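Local coordinates for glycoside Hydrolase (Bacteroides plebeius, PDB 5T3B), which belongs to glycoside hydrolase family 50 and probably hydrolyses glycosidic bonds in agarose-like galactans, at residues 197-202 against 216-221; 77-82 against 122-127. All coordinates share one frame; numbering follows the deposited sequence. Where two conformers were deposited one is given.

Interaction 1. Residues 197-202 against 216-221; sequences AEFKNS and IGLVFY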
ATOM      1  N   ALA A 197      -6.824   3.239  17.764  1.00 10.93           N
ATOM      2  CA  ALA A 197      -8.222   3.295  18.198  1.00 10.48           C
ATOM      3  C   ALA A 197      -8.560   2.177  19.125  1.00 10.43           C
ATOM      4  O   ALA A 197      -9.304   2.372  20.113  1.00 12.94           O
ATOM      5  CB  ALA A 197      -9.165   3.349  17.015  1.00 11.35           C
ATOM      6  N   GLU A 198      -8.094   0.944  18.818  1.00 11.42           N
ATOM      7  CA  GLU A 198      -8.416  -0.173  19.677  1.00 11.71           C
ATOM      8  C   GLU A 198      -7.765  -0.010  21.070  1.00 10.93           C
ATOM      9  O   GLU A 198      -8.352  -0.427  22.088  1.00 13.10           O
ATOM     10  CB  GLU A 198      -8.063  -1.487  19.012  1.00 13.39           C
ATOM     11  CG  GLU A 198      -9.017  -1.789  17.873  1.00 19.85           C
ATOM     12  CD  GLU A 198     -10.456  -2.100  18.289  1.00 24.76           C
ATOM     13  OE1 GLU A 198     -10.700  -2.360  19.406  1.00 33.21           O
ATOM     14  OE2 GLU A 198     -11.354  -2.112  17.441  1.00 36.21           O
ATOM     15  N   PHE A 199      -6.537   0.500  21.103  1.00 10.58           N
ATOM     16  CA  PHE A 199      -5.884   0.762  22.390  1.00 11.01           C
ATOM     17  C   PHE A 199      -6.706   1.762  23.214  1.00 11.87           C
ATOM     18  O   PHE A 199      -6.976   1.542  24.403  1.00 12.92           O
ATOM     19  CB  PHE A 199      -4.455   1.301  22.145  1.00 11.00           C
ATOM     20  CG  PHE A 199      -3.756   1.776  23.385  1.00 10.30           C
ATOM     21  CD1 PHE A 199      -3.251   0.849  24.298  1.00 12.57           C
ATOM     22  CD2 PHE A 199      -3.492   3.079  23.578  1.00 13.49           C
ATOM     23  CE1 PHE A 199      -2.578   1.283  25.405  1.00 12.59           C
ATOM     24  CE2 PHE A 199      -2.817   3.497  24.690  1.00 16.59           C
ATOM     25  CZ  PHE A 199      -2.378   2.591  25.602  1.00 13.51           C
ATOM     26  N   LYS A 200      -7.087   2.854  22.557  0.50 11.62           N
ATOM     27  CA  LYS A 200      -7.914   3.900  23.207  0.50 12.79           C
ATOM     28  C   LYS A 200      -9.163   3.276  23.799  0.50 13.07           C
ATOM     29  O   LYS A 200      -9.519   3.506  24.960  0.50 14.41           O
ATOM     30  CB  LYS A 200      -8.301   4.968  22.187  0.50 15.28           C
ATOM     31  CG  LYS A 200      -9.382   5.869  22.703  0.50 19.95           C
ATOM     32  CD  LYS A 200      -9.948   6.673  21.562  0.50 22.83           C
ATOM     33  CE  LYS A 200     -11.274   7.303  21.900  0.50 31.58           C
ATOM     34  NZ  LYS A 200     -12.405   6.391  21.563  0.50 33.50           N
ATOM     35  N   ASN A 201      -9.837   2.469  22.997  1.00 13.67           N
ATOM     36  CA  ASN A 201     -11.080   1.801  23.451  1.00 15.41           C
ATOM     37  C   ASN A 201     -10.843   0.813  24.592  1.00 16.91           C
ATOM     38  O   ASN A 201     -11.577   0.827  25.603  1.00 18.42           O
ATOM     39  CB  ASN A 201     -11.752   1.127  22.268  1.00 18.17           C
ATOM     40  CG  ASN A 201     -12.425   2.144  21.336  1.00 25.13           C
ATOM     41  OD1 ASN A 201     -12.696   3.321  21.721  1.00 28.75           O
ATOM     42  ND2 ASN A 201     -12.742   1.705  20.116  1.00 34.19           N
ATOM     43  N   SER A 202      -9.743   0.061  24.491  1.00 16.12           N
ATOM     44  CA  SER A 202      -9.375  -0.895  25.557  1.00 18.56           C
ATOM     45  C   SER A 202      -9.101  -0.189  26.895  1.00 16.12           C
ATOM     46  O   SER A 202      -9.472  -0.689  27.972  1.00 21.42           O
ATOM     47  CB  SER A 202      -8.172  -1.778  25.127  1.00 21.13           C
ATOM     48  OG  SER A 202      -7.804  -2.694  26.145  1.00 31.69           O
ATOM     49  N   ILE A 216      -1.575   9.388  17.435  1.00 10.00           N
ATOM     50  CA  ILE A 216      -0.288   8.799  17.573  1.00 10.71           C
ATOM     51  C   ILE A 216       0.332   9.069  18.963  1.00 10.84           C
ATOM     52  O   ILE A 216       1.174   8.295  19.425  1.00 10.99           O
ATOM     53  CB  ILE A 216       0.684   9.295  16.476  1.00 10.34           C
ATOM     54  CG1 ILE A 216       1.996   8.469  16.440  1.00 12.93           C
ATOM     55  CG2 ILE A 216       0.952  10.750  16.572  1.00 11.82           C
ATOM     56  CD1 ILE A 216       1.824   6.993  16.166  1.00 12.76           C
ATOM     57  N   GLY A 217      -0.095  10.121  19.649  1.00 10.71           N
ATOM     58  CA  GLY A 217       0.392  10.378  20.977  1.00 11.73           C
ATOM     59  C   GLY A 217       0.046   9.330  22.014  1.00 11.31           C
ATOM     60  O   GLY A 217       0.639   9.290  23.108  1.00 12.14           O
ATOM     61  N   LEU A 218      -0.882   8.428  21.671  1.00 10.71           N
ATOM     62  CA  LEU A 218      -1.201   7.313  22.541  1.00 11.08           C
ATOM     63  C   LEU A 218      -0.029   6.354  22.804  1.00 10.51           C
ATOM     64  O   LEU A 218      -0.001   5.642  23.808  1.00 11.90           O
ATOM     65  CB  LEU A 218      -2.373   6.532  21.987  1.00 11.45           C
ATOM     66  CG  LEU A 218      -3.703   7.240  22.005  1.00 12.88           C
ATOM     67  CD1 LEU A 218      -4.720   6.524  21.136  1.00 13.93           C
ATOM     68  CD2 LEU A 218      -4.242   7.437  23.414  1.00 13.89           C
ATOM     69  N   VAL A 219       1.001   6.425  21.931  1.00 10.33           N
ATOM     70  CA  VAL A 219       2.153   5.560  22.162  1.00 10.64           C
ATOM     71  C   VAL A 219       2.935   5.945  23.431  1.00 11.63           C
ATOM     72  O   VAL A 219       3.695   5.122  23.922  1.00 12.80           O
ATOM     73  CB  VAL A 219       3.124   5.559  20.982  1.00 11.08           C
ATOM     74  CG1 VAL A 219       2.436   5.105  19.718  1.00 10.94           C
ATOM     75  CG2 VAL A 219       3.791   6.920  20.749  1.00 12.03           C
ATOM     76  N   PHE A 220       2.662   7.108  23.983  1.00 11.31           N
ATOM     77  CA  PHE A 220       3.294   7.519  25.232  1.00 11.77           C
ATOM     78  C   PHE A 220       2.493   7.174  26.450  1.00 13.43           C
ATOM     79  O   PHE A 220       2.945   7.438  27.587  1.00 14.49           O
ATOM     80  CB  PHE A 220       3.556   9.015  25.205  1.00 11.78           C
ATOM     81  CG  PHE A 220       4.456   9.448  24.068  1.00 12.27           C
ATOM     82  CD1 PHE A 220       5.811   9.138  24.098  1.00 14.15           C
ATOM     83  CD2 PHE A 220       3.956  10.150  22.961  1.00 13.22           C
ATOM     84  CE1 PHE A 220       6.639   9.505  23.075  1.00 14.99           C
ATOM     85  CE2 PHE A 220       4.799  10.497  21.932  1.00 12.16           C
ATOM     86  CZ  PHE A 220       6.141  10.190  22.002  1.00 13.23           C
ATOM     87  N   TYR A 221       1.288   6.627  26.253  1.00 12.61           N
ATOM     88  CA  TYR A 221       0.424   6.319  27.379  1.00 13.69           C
ATOM     89  C   TYR A 221       0.832   5.014  28.038  1.00 13.48           C
ATOM     90  O   TYR A 221       1.366   4.096  27.380  1.00 14.06           O
ATOM     91  CB  TYR A 221      -1.039   6.278  26.921  1.00 14.18           C
ATOM     92  CG  TYR A 221      -1.692   7.607  26.668  1.00 14.75           C
ATOM     93  CD1 TYR A 221      -1.125   8.580  25.877  1.00 12.87           C
ATOM     94  CD2 TYR A 221      -2.920   7.890  27.267  1.00 15.89           C
ATOM     95  CE1 TYR A 221      -1.760   9.814  25.667  1.00 15.76           C
ATOM     96  CE2 TYR A 221      -3.547   9.115  27.089  1.00 15.72           C
ATOM     97  CZ  TYR A 221      -2.995  10.067  26.278  1.00 15.95           C
ATOM     98  OH  TYR A 221      -3.560  11.282  26.070  1.00 17.91           O
TER
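A helix packed on a short 3-10 helix forms this contact: Phe199 of helix 195-203 puts its ring against Leu218 and Tyr221 of the segment that leads into helix 224-232. The ring reaches the 3-10 helix because CG stands anti to the backbone N (chi1 172°). Phe199 CD2 lies 4.0 Å from Leu218 CB, the two side chains passing each other as they run in opposing senses. One atom further on, Phe199 CE2 comes within 3.6 Å of Leu218 O in an oblique approach. Leu218 O already accepts a backbone hydrogen bond from Tyr221 N (2.9 Å) inside the 3-10 helix, so the phenylalanine carbons merely lean on a satisfied carbonyl. Tyr221 CB meets the ring at its edge, near the ring plane, 4.0 Å from Phe199 CE2. Both segments belong to the chain that follows strand 188-190, a strand running parallel to 163-165, and the centre of the contact lies about 23 Å from the centre of the chain. Here Trp224 and Trp227 also meet Phe199 edge-to-face, making a small aromatic cluster between helices 195-203 and 224-232. Leu218 divides its two methyls: CD1 touches the helix at Lys200 CB (4.0 Å), while CD2 sits over the centre of the Tyr221 ring, 3.9 Å above its plane. An alanine at Phe199 would leave Leu218 CB and Tyr221 CB without their aromatic neighbour and is likely to open a gap beside the two tryptophans. Tyr221 turns its hydroxyl end away from the helix, to a weak hydrogen bond with Asp276.

Interaction 2. Residues 77-82 against 122-127; sequences DEYLQS and YVRGIA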
ATOM      1  N   ASP A  77      -3.224 -17.327 -20.741  1.00 16.87           N
ATOM      2  CA  ASP A  77      -2.698 -18.682 -20.581  1.00 19.73           C
ATOM      3  C   ASP A  77      -1.181 -18.700 -20.445  1.00 17.71           C
ATOM      4  O   ASP A  77      -0.639 -19.445 -19.626  1.00 18.71           O
ATOM      5  CB  ASP A  77      -3.170 -19.640 -21.667  1.00 24.69           C
ATOM      6  CG  ASP A  77      -4.691 -19.860 -21.646  1.00 35.71           C
ATOM      7  OD1 ASP A  77      -5.391 -19.607 -20.637  1.00 43.93           O
ATOM      8  OD2 ASP A  77      -5.223 -20.267 -22.685  1.00 47.67           O
ATOM      9  N   GLU A  78      -0.499 -17.916 -21.261  1.00 16.54           N
ATOM     10  CA  GLU A  78       0.937 -17.786 -21.118  1.00 16.34           C
ATOM     11  C   GLU A  78       1.277 -17.331 -19.714  1.00 14.32           C
ATOM     12  O   GLU A  78       2.199 -17.838 -19.083  1.00 15.39           O
ATOM     13  CB  GLU A  78       1.536 -16.822 -22.191  1.00 17.46           C
ATOM     14  CG  GLU A  78       1.512 -17.295 -23.654  1.00 23.61           C
ATOM     15  CD  GLU A  78       2.026 -16.250 -24.644  1.00 28.05           C
ATOM     16  OE1 GLU A  78       2.473 -15.142 -24.230  1.00 26.55           O
ATOM     17  OE2 GLU A  78       1.968 -16.632 -25.847  1.00 33.95           O
ATOM     18  N   TYR A  79       0.568 -16.338 -19.242  1.00 12.77           N
ATOM     19  CA  TYR A  79       0.846 -15.856 -17.880  1.00 12.28           C
ATOM     20  C   TYR A  79       0.644 -16.912 -16.814  1.00 11.89           C
ATOM     21  O   TYR A  79       1.511 -17.199 -15.983  1.00 11.31           O
ATOM     22  CB  TYR A  79      -0.074 -14.670 -17.538  1.00 11.15           C
ATOM     23  CG  TYR A  79       0.103 -14.253 -16.100  1.00 10.64           C
ATOM     24  CD1 TYR A  79       1.340 -13.768 -15.685  1.00 11.05           C
ATOM     25  CD2 TYR A  79      -0.901 -14.417 -15.167  1.00 10.80           C
ATOM     26  CE1 TYR A  79       1.577 -13.433 -14.351  1.00  9.72           C
ATOM     27  CE2 TYR A  79      -0.681 -14.086 -13.841  1.00  9.82           C
ATOM     28  CZ  TYR A  79       0.572 -13.617 -13.439  1.00  9.48           C
ATOM     29  OH  TYR A  79       0.801 -13.333 -12.099  1.00 10.15           O
ATOM     30  N   LEU A  80      -0.542 -17.545 -16.874  1.00 12.11           N
ATOM     31  CA  LEU A  80      -0.862 -18.518 -15.817  1.00 13.89           C
ATOM     32  C   LEU A  80       0.061 -19.729 -15.828  1.00 13.21           C
ATOM     33  O   LEU A  80       0.298 -20.315 -14.761  1.00 16.45           O
ATOM     34  CB  LEU A  80      -2.357 -18.900 -15.840  1.00 14.21           C
ATOM     35  CG  LEU A  80      -3.268 -17.708 -15.477  1.00 16.14           C
ATOM     36  CD1 LEU A  80      -4.680 -18.152 -15.842  1.00 20.79           C
ATOM     37  CD2 LEU A  80      -3.188 -17.247 -14.011  1.00 17.22           C
ATOM     38  N   GLN A  81       0.641 -20.060 -16.965  1.00 13.60           N
ATOM     39  CA  GLN A  81       1.630 -21.114 -17.021  1.00 15.27           C
ATOM     40  C   GLN A  81       2.993 -20.748 -16.446  1.00 14.64           C
ATOM     41  O   GLN A  81       3.789 -21.653 -16.183  1.00 17.98           O
ATOM     42  CB  GLN A  81       1.805 -21.660 -18.484  1.00 18.90           C
ATOM     43  CG  GLN A  81       0.546 -22.331 -19.021  1.00 24.65           C
ATOM     44  CD  GLN A  81       0.857 -23.402 -19.994  1.00 35.81           C
ATOM     45  OE1 GLN A  81       0.422 -24.523 -19.835  1.00 62.79           O
ATOM     46  NE2 GLN A  81       1.690 -23.085 -20.957  1.00 49.37           N
ATOM     47  N   SER A  82       3.228 -19.432 -16.233  1.00 12.38           N
ATOM     48  CA  SER A  82       4.540 -18.948 -15.763  1.00 13.48           C
ATOM     49  C   SER A  82       4.647 -18.710 -14.281  1.00 12.19           C
ATOM     50  O   SER A  82       5.750 -18.528 -13.764  1.00 12.77           O
ATOM     51  CB  SER A  82       4.899 -17.651 -16.459  1.00 13.90           C
ATOM     52  OG  SER A  82       4.142 -16.524 -16.053  1.00 13.78           O
ATOM     53  N   TYR A 122       5.888 -11.005  -6.666  1.00  8.14           N
ATOM     54  CA  TYR A 122       5.806  -9.578  -6.848  1.00  8.27           C
ATOM     55  C   TYR A 122       4.392  -9.177  -6.502  1.00  7.06           C
ATOM     56  O   TYR A 122       3.432  -9.647  -7.126  1.00  8.44           O
ATOM     57  CB  TYR A 122       6.215  -9.151  -8.259  1.00  9.24           C
ATOM     58  CG  TYR A 122       6.442  -7.667  -8.313  1.00  8.72           C
ATOM     59  CD1 TYR A 122       7.614  -7.105  -7.862  1.00  9.42           C
ATOM     60  CD2 TYR A 122       5.424  -6.786  -8.684  1.00  8.58           C
ATOM     61  CE1 TYR A 122       7.799  -5.743  -7.835  1.00  8.89           C
ATOM     62  CE2 TYR A 122       5.610  -5.411  -8.618  1.00  9.01           C
ATOM     63  CZ  TYR A 122       6.821  -4.882  -8.214  1.00  8.68           C
ATOM     64  OH  TYR A 122       6.998  -3.534  -8.169  1.00  9.45           O
ATOM     65  N   VAL A 123       4.215  -8.330  -5.480  1.00  8.25           N
ATOM     66  CA  VAL A 123       2.870  -8.092  -4.972  1.00  8.08           C
ATOM     67  C   VAL A 123       2.057  -7.299  -5.998  1.00  7.56           C
ATOM     68  O   VAL A 123       2.458  -6.195  -6.402  1.00  8.04           O
ATOM     69  CB  VAL A 123       2.863  -7.335  -3.632  1.00  8.84           C
ATOM     70  CG1 VAL A 123       1.451  -7.129  -3.162  1.00 10.00           C
ATOM     71  CG2 VAL A 123       3.676  -8.112  -2.598  1.00 10.74           C
ATOM     72  N   ARG A 124       0.890  -7.850  -6.393  1.00  7.70           N
ATOM     73  CA  ARG A 124      -0.103  -7.164  -7.222  1.00  7.02           C
ATOM     74  C   ARG A 124      -1.444  -7.412  -6.573  1.00  7.30           C
ATOM     75  O   ARG A 124      -2.004  -8.483  -6.685  1.00  8.40           O
ATOM     76  CB  ARG A 124      -0.019  -7.652  -8.657  1.00  8.13           C
ATOM     77  CG  ARG A 124       1.202  -7.133  -9.418  1.00  7.96           C
ATOM     78  CD  ARG A 124       1.736  -8.128 -10.440  1.00  8.12           C
ATOM     79  NE  ARG A 124       2.254  -9.297  -9.724  1.00  7.19           N
ATOM     80  CZ  ARG A 124       2.232 -10.551 -10.143  1.00  7.55           C
ATOM     81  NH1 ARG A 124       1.964 -10.833 -11.410  1.00  9.93           N
ATOM     82  NH2 ARG A 124       2.488 -11.512  -9.272  1.00  9.35           N
ATOM     83  N   GLY A 125      -1.889  -6.409  -5.800  1.00  7.48           N
ATOM     84  CA  GLY A 125      -3.063  -6.531  -5.011  1.00  8.11           C
ATOM     85  C   GLY A 125      -4.192  -5.581  -5.387  1.00  7.05           C
ATOM     86  O   GLY A 125      -4.007  -4.640  -6.140  1.00  7.94           O
ATOM     87  N   ILE A 126      -5.345  -5.892  -4.802  1.00  7.72           N
ATOM     88  CA  ILE A 126      -6.550  -5.087  -4.937  1.00  7.84           C
ATOM     89  C   ILE A 126      -7.050  -4.730  -3.535  1.00  7.32           C
ATOM     90  O   ILE A 126      -7.147  -5.615  -2.675  1.00  8.61           O
ATOM     91  CB  ILE A 126      -7.637  -5.845  -5.712  1.00  9.52           C
ATOM     92  CG1 ILE A 126      -7.181  -6.165  -7.090  1.00 11.10           C
ATOM     93  CG2 ILE A 126      -8.963  -5.072  -5.656  1.00 11.52           C
ATOM     94  CD1 ILE A 126      -7.179  -5.047  -7.992  1.00 13.54           C
ATOM     95  N   ALA A 127      -7.309  -3.457  -3.292  1.00  6.63           N
ATOM     96  CA  ALA A 127      -7.794  -3.012  -1.996  1.00  6.47           C
ATOM     97  C   ALA A 127      -9.322  -3.151  -1.871  1.00  6.53           C
ATOM     98  O   ALA A 127     -10.065  -3.120  -2.874  1.00  7.44           O
ATOM     99  CB  ALA A 127      -7.414  -1.555  -1.738  1.00  7.58           C
TER
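Arg124 of strand 120-126 extends toward helix 76-82 and ends on the hydroxyl of Tyr79. From CB, which points toward the helix, CG departs beside the backbone N and anti to the carbonyl carbon. Bends at chi2 and chi3 then fold the chain back along its own strand, which brings Arg124 NE to within 2.9 Å of Tyr122 O with an N-H...O angle of 155°. Arg124 NH2 reaches Tyr122 O at 3.0 Å, making a side-on grip in which the acceptor lies in the guanidinium plane. The strand runs parallel to 163-165 and 432-437 and antiparallel to 111-114, the parallel pairing being consistent with the (beta/alpha)8 barrel expected of this family, and Trp435, Val472 and Tyr473 pack on the arginine side chain. At the tip, Arg124 NH1 donates to Tyr79 OH over 2.8 Å with an angle of 145°; the oxygen is tilted 23° from the guanidinium plane, and the phenol ring is turned almost perpendicular to that plane. Asn469 O takes a second bond from NH1 and Gly87 O one from NH2, so five hydrogen bonds fix the buried group against rotation. Tyr79 is steadied in turn: its OH also bonds His162 NE2, and Trp470 stacks on its ring. At the backbone of the same tyrosine, Ser82 OG donates in plane to a lone pair of Tyr79 O (2.7 Å).

How the interactions relate
After strands 31-32, 39-48 and 56-60 the chain reaches helix 76-82, its first helix; it then passes through the antiparallel strands 102-105 and 111-114 before strand 120-126 closes interaction 2 across 39 intervening residues. This ties an early helix to a strand of the parallel core. After strands 163-165 and 188-190 comes helix 195-203, and interaction 1 closes a much shorter loop of 13 residues, joining that helix to the 3-10 segment before helix 224-232. The loops lie in series, neither nesting nor crossing. Their centres are about 38 Å apart, their nearest atoms about 19 Å, on opposite sides of the chain's centre: interaction 2 is polar and buried, interaction 1 apolar and only partly buried.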